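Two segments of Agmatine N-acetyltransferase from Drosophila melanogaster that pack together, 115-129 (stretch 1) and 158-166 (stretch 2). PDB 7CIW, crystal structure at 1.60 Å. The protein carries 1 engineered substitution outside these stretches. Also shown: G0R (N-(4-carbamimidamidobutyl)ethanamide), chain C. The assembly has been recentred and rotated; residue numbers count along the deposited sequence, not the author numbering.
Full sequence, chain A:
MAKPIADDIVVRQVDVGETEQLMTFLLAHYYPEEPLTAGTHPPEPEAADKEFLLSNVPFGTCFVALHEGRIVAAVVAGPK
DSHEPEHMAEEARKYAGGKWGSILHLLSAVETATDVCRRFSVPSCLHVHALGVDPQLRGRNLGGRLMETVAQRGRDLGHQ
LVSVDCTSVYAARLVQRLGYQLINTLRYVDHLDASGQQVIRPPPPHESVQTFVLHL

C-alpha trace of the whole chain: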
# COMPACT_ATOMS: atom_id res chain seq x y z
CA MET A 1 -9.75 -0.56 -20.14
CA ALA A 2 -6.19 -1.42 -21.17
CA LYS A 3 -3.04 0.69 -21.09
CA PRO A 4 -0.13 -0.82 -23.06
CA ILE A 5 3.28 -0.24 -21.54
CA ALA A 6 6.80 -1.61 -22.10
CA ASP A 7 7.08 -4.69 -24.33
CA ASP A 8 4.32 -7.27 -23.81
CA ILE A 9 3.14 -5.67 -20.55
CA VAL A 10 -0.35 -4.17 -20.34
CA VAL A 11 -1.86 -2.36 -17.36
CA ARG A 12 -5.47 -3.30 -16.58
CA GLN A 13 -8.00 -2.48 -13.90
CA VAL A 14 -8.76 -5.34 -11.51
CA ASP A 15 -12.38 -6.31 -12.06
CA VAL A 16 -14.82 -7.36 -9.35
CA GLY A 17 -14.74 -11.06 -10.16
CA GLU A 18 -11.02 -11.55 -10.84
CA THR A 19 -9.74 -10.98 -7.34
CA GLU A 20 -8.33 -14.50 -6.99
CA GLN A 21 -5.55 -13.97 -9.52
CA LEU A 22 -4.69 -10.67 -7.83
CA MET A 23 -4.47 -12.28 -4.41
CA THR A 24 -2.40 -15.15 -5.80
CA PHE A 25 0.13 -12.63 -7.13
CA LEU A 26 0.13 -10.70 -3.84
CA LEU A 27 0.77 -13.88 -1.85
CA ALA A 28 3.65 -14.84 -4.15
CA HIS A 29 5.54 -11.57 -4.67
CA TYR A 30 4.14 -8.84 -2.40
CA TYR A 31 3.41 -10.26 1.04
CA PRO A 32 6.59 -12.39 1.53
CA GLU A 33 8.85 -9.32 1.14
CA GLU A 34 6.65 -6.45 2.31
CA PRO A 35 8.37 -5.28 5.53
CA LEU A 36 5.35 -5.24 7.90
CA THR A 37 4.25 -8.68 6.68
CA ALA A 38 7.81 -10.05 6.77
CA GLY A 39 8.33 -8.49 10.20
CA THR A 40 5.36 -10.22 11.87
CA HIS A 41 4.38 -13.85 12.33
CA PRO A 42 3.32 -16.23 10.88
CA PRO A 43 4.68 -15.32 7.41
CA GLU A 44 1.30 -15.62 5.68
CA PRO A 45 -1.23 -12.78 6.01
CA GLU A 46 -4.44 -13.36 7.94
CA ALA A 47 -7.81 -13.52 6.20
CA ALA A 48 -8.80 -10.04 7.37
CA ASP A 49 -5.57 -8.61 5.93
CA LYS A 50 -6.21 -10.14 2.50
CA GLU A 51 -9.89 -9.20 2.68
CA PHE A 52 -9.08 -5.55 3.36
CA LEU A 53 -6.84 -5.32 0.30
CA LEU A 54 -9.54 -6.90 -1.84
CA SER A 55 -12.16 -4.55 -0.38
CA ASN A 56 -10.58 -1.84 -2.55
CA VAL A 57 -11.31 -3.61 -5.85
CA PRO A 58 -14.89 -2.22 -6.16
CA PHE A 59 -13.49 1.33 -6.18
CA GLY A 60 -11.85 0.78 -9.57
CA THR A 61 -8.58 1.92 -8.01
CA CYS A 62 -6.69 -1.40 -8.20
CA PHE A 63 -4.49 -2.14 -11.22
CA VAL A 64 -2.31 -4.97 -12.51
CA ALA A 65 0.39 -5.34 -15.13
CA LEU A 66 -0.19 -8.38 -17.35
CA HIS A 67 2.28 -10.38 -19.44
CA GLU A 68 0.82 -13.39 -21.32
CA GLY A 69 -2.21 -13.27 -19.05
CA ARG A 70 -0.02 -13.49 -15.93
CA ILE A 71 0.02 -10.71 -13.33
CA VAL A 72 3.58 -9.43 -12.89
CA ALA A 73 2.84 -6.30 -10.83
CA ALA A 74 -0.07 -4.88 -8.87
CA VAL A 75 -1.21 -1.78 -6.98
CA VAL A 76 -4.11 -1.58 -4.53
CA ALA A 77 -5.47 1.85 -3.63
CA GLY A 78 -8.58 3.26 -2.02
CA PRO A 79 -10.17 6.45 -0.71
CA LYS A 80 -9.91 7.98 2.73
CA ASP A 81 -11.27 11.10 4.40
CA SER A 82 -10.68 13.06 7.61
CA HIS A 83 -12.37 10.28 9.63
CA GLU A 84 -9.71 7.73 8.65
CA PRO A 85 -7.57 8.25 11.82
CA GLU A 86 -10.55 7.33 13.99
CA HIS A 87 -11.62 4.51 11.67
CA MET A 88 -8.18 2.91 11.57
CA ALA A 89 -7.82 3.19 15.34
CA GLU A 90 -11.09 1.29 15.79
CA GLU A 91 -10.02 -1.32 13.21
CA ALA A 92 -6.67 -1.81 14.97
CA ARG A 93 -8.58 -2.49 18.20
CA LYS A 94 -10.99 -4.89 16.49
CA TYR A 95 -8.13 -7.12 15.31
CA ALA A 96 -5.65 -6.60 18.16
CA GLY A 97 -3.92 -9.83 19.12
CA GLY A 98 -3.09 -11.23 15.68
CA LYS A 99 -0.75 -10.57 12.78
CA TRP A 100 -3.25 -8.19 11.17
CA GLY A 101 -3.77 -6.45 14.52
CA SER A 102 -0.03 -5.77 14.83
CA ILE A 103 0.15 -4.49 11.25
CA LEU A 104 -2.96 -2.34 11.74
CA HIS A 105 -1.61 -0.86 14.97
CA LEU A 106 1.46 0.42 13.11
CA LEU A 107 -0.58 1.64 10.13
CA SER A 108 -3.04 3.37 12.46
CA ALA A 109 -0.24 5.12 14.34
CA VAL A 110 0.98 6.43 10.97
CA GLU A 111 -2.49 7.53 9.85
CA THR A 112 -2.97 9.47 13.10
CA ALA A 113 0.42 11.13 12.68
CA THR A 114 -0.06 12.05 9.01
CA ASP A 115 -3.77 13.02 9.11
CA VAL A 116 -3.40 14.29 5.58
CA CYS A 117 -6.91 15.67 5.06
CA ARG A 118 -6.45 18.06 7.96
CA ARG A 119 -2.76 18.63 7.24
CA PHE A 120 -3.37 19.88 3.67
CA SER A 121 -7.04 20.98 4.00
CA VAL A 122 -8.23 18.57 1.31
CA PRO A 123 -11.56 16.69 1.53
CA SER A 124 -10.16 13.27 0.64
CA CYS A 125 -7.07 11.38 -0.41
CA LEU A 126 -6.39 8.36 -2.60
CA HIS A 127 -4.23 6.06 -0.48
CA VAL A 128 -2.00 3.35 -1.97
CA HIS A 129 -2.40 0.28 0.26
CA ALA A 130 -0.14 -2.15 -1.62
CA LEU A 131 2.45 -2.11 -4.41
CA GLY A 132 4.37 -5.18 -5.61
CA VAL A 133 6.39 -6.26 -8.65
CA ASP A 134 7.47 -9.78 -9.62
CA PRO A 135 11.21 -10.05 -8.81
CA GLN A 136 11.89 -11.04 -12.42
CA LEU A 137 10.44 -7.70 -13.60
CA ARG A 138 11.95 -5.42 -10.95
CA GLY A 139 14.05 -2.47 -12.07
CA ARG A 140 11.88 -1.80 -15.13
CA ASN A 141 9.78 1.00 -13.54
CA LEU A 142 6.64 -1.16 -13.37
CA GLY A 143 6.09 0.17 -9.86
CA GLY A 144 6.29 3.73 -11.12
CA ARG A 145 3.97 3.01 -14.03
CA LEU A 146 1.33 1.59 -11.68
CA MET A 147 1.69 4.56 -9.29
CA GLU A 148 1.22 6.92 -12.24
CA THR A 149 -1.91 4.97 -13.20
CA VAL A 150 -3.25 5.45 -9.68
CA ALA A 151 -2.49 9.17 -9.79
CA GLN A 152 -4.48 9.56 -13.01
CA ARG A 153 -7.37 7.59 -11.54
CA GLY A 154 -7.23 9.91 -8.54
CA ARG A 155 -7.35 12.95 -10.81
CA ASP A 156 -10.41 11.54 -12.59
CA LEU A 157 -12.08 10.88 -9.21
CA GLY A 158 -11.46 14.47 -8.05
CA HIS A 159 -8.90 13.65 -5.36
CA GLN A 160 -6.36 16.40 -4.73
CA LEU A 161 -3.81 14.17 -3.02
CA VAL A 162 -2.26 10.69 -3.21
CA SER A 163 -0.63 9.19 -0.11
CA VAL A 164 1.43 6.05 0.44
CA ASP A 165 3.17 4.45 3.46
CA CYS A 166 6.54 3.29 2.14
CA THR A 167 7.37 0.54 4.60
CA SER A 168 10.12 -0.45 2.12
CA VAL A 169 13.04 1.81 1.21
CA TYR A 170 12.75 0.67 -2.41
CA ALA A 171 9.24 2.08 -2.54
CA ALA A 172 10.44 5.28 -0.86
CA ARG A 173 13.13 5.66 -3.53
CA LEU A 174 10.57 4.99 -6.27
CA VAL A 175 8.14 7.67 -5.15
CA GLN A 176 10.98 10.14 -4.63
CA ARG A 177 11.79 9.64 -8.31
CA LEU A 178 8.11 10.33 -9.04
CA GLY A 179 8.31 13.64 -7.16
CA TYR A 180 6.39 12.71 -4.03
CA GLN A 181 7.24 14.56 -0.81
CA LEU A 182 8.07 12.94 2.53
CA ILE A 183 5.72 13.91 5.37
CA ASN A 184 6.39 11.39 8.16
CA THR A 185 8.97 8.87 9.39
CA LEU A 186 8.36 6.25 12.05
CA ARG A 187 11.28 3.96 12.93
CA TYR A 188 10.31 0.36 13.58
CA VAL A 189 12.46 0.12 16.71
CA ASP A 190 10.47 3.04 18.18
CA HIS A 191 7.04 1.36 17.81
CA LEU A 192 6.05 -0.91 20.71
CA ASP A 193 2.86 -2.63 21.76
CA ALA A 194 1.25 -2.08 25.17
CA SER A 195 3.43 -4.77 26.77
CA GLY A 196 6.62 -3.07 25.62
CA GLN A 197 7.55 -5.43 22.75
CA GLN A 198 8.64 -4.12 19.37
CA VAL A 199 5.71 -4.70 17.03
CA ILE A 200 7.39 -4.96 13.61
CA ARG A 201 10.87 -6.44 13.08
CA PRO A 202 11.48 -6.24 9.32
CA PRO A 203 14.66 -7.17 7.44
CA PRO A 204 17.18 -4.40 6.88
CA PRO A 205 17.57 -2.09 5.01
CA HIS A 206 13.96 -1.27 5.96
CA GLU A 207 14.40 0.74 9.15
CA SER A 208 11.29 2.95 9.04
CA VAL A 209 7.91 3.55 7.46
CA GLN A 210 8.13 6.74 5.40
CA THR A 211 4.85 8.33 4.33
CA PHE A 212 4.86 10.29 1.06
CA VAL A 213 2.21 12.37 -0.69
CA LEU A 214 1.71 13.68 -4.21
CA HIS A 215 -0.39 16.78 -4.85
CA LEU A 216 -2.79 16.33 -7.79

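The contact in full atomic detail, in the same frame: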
# COMPACT_ATOMS: atom_id res chain seq x y z
N ASP A 115 -2.49 12.30 9.07
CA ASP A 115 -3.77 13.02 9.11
C ASP A 115 -3.90 13.99 7.92
O ASP A 115 -4.11 15.18 8.08
CB ASP A 115 -3.92 13.75 10.45
CG ASP A 115 -5.36 14.12 10.78
OD1 ASP A 115 -6.28 13.81 10.00
OD2 ASP A 115 -5.59 14.74 11.84
N VAL A 116 -3.75 13.44 6.71
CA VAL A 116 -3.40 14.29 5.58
C VAL A 116 -4.54 15.20 5.17
O VAL A 116 -4.32 16.24 4.55
CB VAL A 116 -2.93 13.46 4.37
CG1 VAL A 116 -1.61 12.76 4.68
CG2 VAL A 116 -4.04 12.48 3.90
N CYS A 117 -5.79 14.81 5.44
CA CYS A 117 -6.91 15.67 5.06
C CYS A 117 -6.90 16.96 5.85
O CYS A 117 -7.12 18.05 5.29
CB CYS A 117 -8.21 14.89 5.25
SG CYS A 117 -8.40 13.61 3.94
N ARG A 118 -6.60 16.87 7.14
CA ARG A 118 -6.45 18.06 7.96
C ARG A 118 -5.15 18.78 7.66
O ARG A 118 -5.11 20.02 7.63
CB ARG A 118 -6.50 17.68 9.43
CG ARG A 118 -7.81 17.04 9.84
CD ARG A 118 -7.97 16.99 11.35
NE ARG A 118 -9.35 16.65 11.71
CZ ARG A 118 -9.88 15.45 11.52
NH1 ARG A 118 -9.15 14.46 11.00
NH2 ARG A 118 -11.15 15.23 11.86
N ARG A 119 -4.07 18.02 7.45
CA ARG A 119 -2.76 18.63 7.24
C ARG A 119 -2.76 19.55 6.02
O ARG A 119 -2.20 20.65 6.08
CB ARG A 119 -1.70 17.53 7.09
CG ARG A 119 -0.30 18.04 6.75
CD ARG A 119 0.65 16.86 6.50
NE ARG A 119 0.83 16.04 7.69
CZ ARG A 119 1.92 16.04 8.45
NH1 ARG A 119 2.95 16.83 8.14
NH2 ARG A 119 1.99 15.26 9.53
N PHE A 120 -3.39 19.12 4.93
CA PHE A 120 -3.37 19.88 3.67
C PHE A 120 -4.71 20.51 3.33
O PHE A 120 -4.86 21.04 2.22
CB PHE A 120 -2.89 18.98 2.52
CG PHE A 120 -1.47 18.52 2.65
CD1 PHE A 120 -1.17 17.18 2.87
CD2 PHE A 120 -0.43 19.43 2.60
CE1 PHE A 120 0.14 16.75 3.01
CE2 PHE A 120 0.89 19.02 2.73
CZ PHE A 120 1.17 17.68 2.94
N SER A 121 -5.69 20.46 4.24
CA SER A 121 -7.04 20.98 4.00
C SER A 121 -7.61 20.48 2.67
O SER A 121 -8.06 21.26 1.83
CB SER A 121 -7.06 22.51 4.04
OG SER A 121 -7.26 23.00 5.36
N VAL A 122 -7.59 19.17 2.48
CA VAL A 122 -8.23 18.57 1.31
C VAL A 122 -9.36 17.67 1.81
O VAL A 122 -9.27 17.14 2.92
CB VAL A 122 -7.24 17.76 0.46
CG1 VAL A 122 -6.21 18.68 -0.20
CG2 VAL A 122 -6.57 16.69 1.31
N PRO A 123 -10.42 17.47 1.03
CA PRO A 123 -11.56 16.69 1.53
C PRO A 123 -11.33 15.20 1.56
O PRO A 123 -12.04 14.49 2.29
CB PRO A 123 -12.69 17.04 0.54
CG PRO A 123 -12.00 17.49 -0.68
CD PRO A 123 -10.71 18.12 -0.26
N SER A 124 -10.34 14.70 0.82
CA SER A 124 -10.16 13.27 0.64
C SER A 124 -8.77 13.03 0.10
O SER A 124 -8.09 13.95 -0.38
CB SER A 124 -11.20 12.69 -0.31
OG SER A 124 -11.03 13.22 -1.62
N CYS A 125 -8.36 11.77 0.13
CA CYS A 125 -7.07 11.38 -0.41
C CYS A 125 -7.21 9.98 -1.00
O CYS A 125 -7.99 9.17 -0.50
CB CYS A 125 -5.99 11.43 0.69
SG CYS A 125 -4.28 11.07 0.17
N LEU A 126 -6.49 9.72 -2.08
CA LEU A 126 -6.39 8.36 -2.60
C LEU A 126 -5.14 7.71 -2.00
O LEU A 126 -4.02 8.15 -2.28
CB LEU A 126 -6.33 8.35 -4.12
CG LEU A 126 -6.40 7.00 -4.82
CD1 LEU A 126 -7.59 6.18 -4.34
CD2 LEU A 126 -6.50 7.20 -6.32
N HIS A 127 -5.33 6.69 -1.18
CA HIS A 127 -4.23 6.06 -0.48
C HIS A 127 -3.82 4.76 -1.14
O HIS A 127 -4.67 3.90 -1.41
CB HIS A 127 -4.62 5.80 0.97
CG HIS A 127 -3.49 5.33 1.83
ND1 HIS A 127 -2.55 6.18 2.36
CD2 HIS A 127 -3.13 4.08 2.21
CE1 HIS A 127 -1.67 5.48 3.05
NE2 HIS A 127 -1.99 4.21 2.98
N VAL A 128 -2.52 4.59 -1.38
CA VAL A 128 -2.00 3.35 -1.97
C VAL A 128 -1.71 2.36 -0.84
O VAL A 128 -0.81 2.58 -0.03
CB VAL A 128 -0.75 3.61 -2.81
CG1 VAL A 128 -0.15 2.30 -3.31
CG2 VAL A 128 -1.11 4.54 -3.98
N HIS A 129 -2.51 1.28 -0.78
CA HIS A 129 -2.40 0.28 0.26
C HIS A 129 -1.40 -0.83 -0.03
O HIS A 129 -0.90 -1.45 0.91
CB HIS A 129 -3.78 -0.36 0.52
CG HIS A 129 -4.77 0.59 1.11
ND1 HIS A 129 -4.66 1.07 2.40
CD2 HIS A 129 -5.89 1.16 0.59
CE1 HIS A 129 -5.67 1.89 2.65
NE2 HIS A 129 -6.42 1.97 1.56
N GLY A 158 -11.41 13.20 -8.76
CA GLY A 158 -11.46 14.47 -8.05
C GLY A 158 -10.58 14.58 -6.83
O GLY A 158 -10.60 15.63 -6.16
N HIS A 159 -9.82 13.54 -6.49
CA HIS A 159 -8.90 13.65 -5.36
C HIS A 159 -7.82 14.68 -5.65
O HIS A 159 -7.37 14.83 -6.78
CB HIS A 159 -8.24 12.30 -5.07
CG HIS A 159 -9.20 11.26 -4.58
ND1 HIS A 159 -9.80 11.32 -3.34
CD2 HIS A 159 -9.70 10.16 -5.19
CE1 HIS A 159 -10.61 10.29 -3.20
NE2 HIS A 159 -10.58 9.57 -4.31
N GLN A 160 -7.42 15.40 -4.61
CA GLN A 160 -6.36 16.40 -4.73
C GLN A 160 -5.04 15.90 -4.18
O GLN A 160 -4.04 16.63 -4.22
CB GLN A 160 -6.78 17.69 -4.02
CG GLN A 160 -8.03 18.33 -4.65
CD GLN A 160 -8.65 19.37 -3.75
OE1 GLN A 160 -7.96 20.22 -3.21
NE2 GLN A 160 -9.97 19.30 -3.58
N LEU A 161 -4.99 14.66 -3.71
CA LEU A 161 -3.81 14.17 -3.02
C LEU A 161 -3.76 12.66 -3.17
O LEU A 161 -4.81 12.01 -3.17
CB LEU A 161 -3.83 14.55 -1.54
CG LEU A 161 -2.51 14.42 -0.77
CD1 LEU A 161 -1.54 15.53 -1.19
CD2 LEU A 161 -2.76 14.47 0.74
N VAL A 162 -2.55 12.12 -3.32
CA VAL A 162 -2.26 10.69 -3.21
C VAL A 162 -1.31 10.52 -2.04
O VAL A 162 -0.40 11.33 -1.87
CB VAL A 162 -1.62 10.12 -4.49
CG1 VAL A 162 -1.26 8.63 -4.32
CG2 VAL A 162 -2.54 10.31 -5.69
N SER A 163 -1.53 9.49 -1.22
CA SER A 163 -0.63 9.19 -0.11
C SER A 163 -0.22 7.72 -0.17
O SER A 163 -0.92 6.89 -0.74
CB SER A 163 -1.27 9.50 1.24
OG SER A 163 -2.49 8.79 1.42
N VAL A 164 0.93 7.42 0.44
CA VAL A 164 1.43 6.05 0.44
C VAL A 164 2.40 5.86 1.61
O VAL A 164 3.26 6.72 1.85
CB VAL A 164 2.08 5.70 -0.92
CG1 VAL A 164 3.23 6.68 -1.25
CG2 VAL A 164 2.56 4.25 -0.95
N ASP A 165 2.25 4.77 2.37
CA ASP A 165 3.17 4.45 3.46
C ASP A 165 4.26 3.53 2.92
O ASP A 165 4.05 2.32 2.79
CB ASP A 165 2.45 3.76 4.62
CG ASP A 165 1.33 4.60 5.21
OD1 ASP A 165 1.47 5.84 5.27
OD2 ASP A 165 0.30 4.01 5.61
N CYS A 166 5.43 4.09 2.65
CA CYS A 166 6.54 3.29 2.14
C CYS A 166 7.22 2.59 3.31
O CYS A 166 8.13 3.12 3.95
CB CYS A 166 7.51 4.16 1.35
SG CYS A 166 6.77 4.87 -0.15
C10 G0R C . -0.75 -5.24 4.67
N12 G0R C . 0.07 -6.32 5.20
C1 G0R C . 2.32 0.55 -0.74
C2 G0R C . 2.52 -0.53 0.32
C5 G0R C . 2.68 -1.17 2.76
C6 G0R C . 1.35 -1.52 3.42
C7 G0R C . 1.53 -2.42 4.66
C8 G0R C . 1.18 -3.90 4.46
N4 G0R C . 2.50 -0.17 1.72
N9 G0R C . -0.24 -4.14 4.34
N11 G0R C . -2.17 -5.42 4.50
O3 G0R C . 2.67 -1.66 -0.01
O HOH W 1 -9.08 15.72 -2.31
O HOH W 2 -0.76 1.92 4.21
O HOH W 3 0.84 2.21 2.03

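The two stretches meet as neighbouring parallel strands, one through Leu 126, His 127 and Val 128, the other 161-166, whose axes approach to 4.7 Å with 26° between their N-to-C directions. Three backbone hydrogen bonds set the register: Leu 126 N donates to Leu 161 O (3.0 Å, 169° at the hydrogen), Ser 163 N to Leu 126 O (3.0 Å, 159°), and Val 128 N to Ser 163 O (2.9 Å, 171°). Farther along the strands the direct ladder gives way to water 3, which donates to Val 128 O (2.7 Å) and accepts from Asp 165 N (2.9 Å) and from N4 of the ligand G0R (2.9 Å).

Leu 161 has the largest covered area, 102 Å². Its CB points toward stretch 1, and its CD2 lies 3.8 Å from each of Val 116 CB, Phe 120 CD1 and Cys 125 SG, so a branched apolar side chain is buried against Val 116, Phe 120 and Cys 125.

His 159 covers 82 Å² and uses its ring in two ways. At the ring edge, ND1 shares a hydrogen bond with Ser 124 OG (2.8 Å); over one face, Leu 126 CB sits 4.2 Å from the ring centroid, 23° off the normal, a CH-pi contact. Water 1 donates to Ser 124 O (2.8 Å) and accepts from Gln 160 N (2.9 Å).

Ser 163, at 79 Å², pairs with His 127 on the same face of the sheet. Ser 163 OG and His 127 ND1 are hydrogen-bonded at 2.8 Å, near the ring plane, where the nitrogen lone pair or N-H is directed. Water 2 extends this polar cluster, lying 2.9 Å from His 127 NE2 and donating to Asp 165 OD2 (2.7 Å). The other face is apolar: Val 128 CG2 meets Val 162 CG1 at 4.1 Å, and Val 128 CB meets Val 164 CG2 at 3.9 Å.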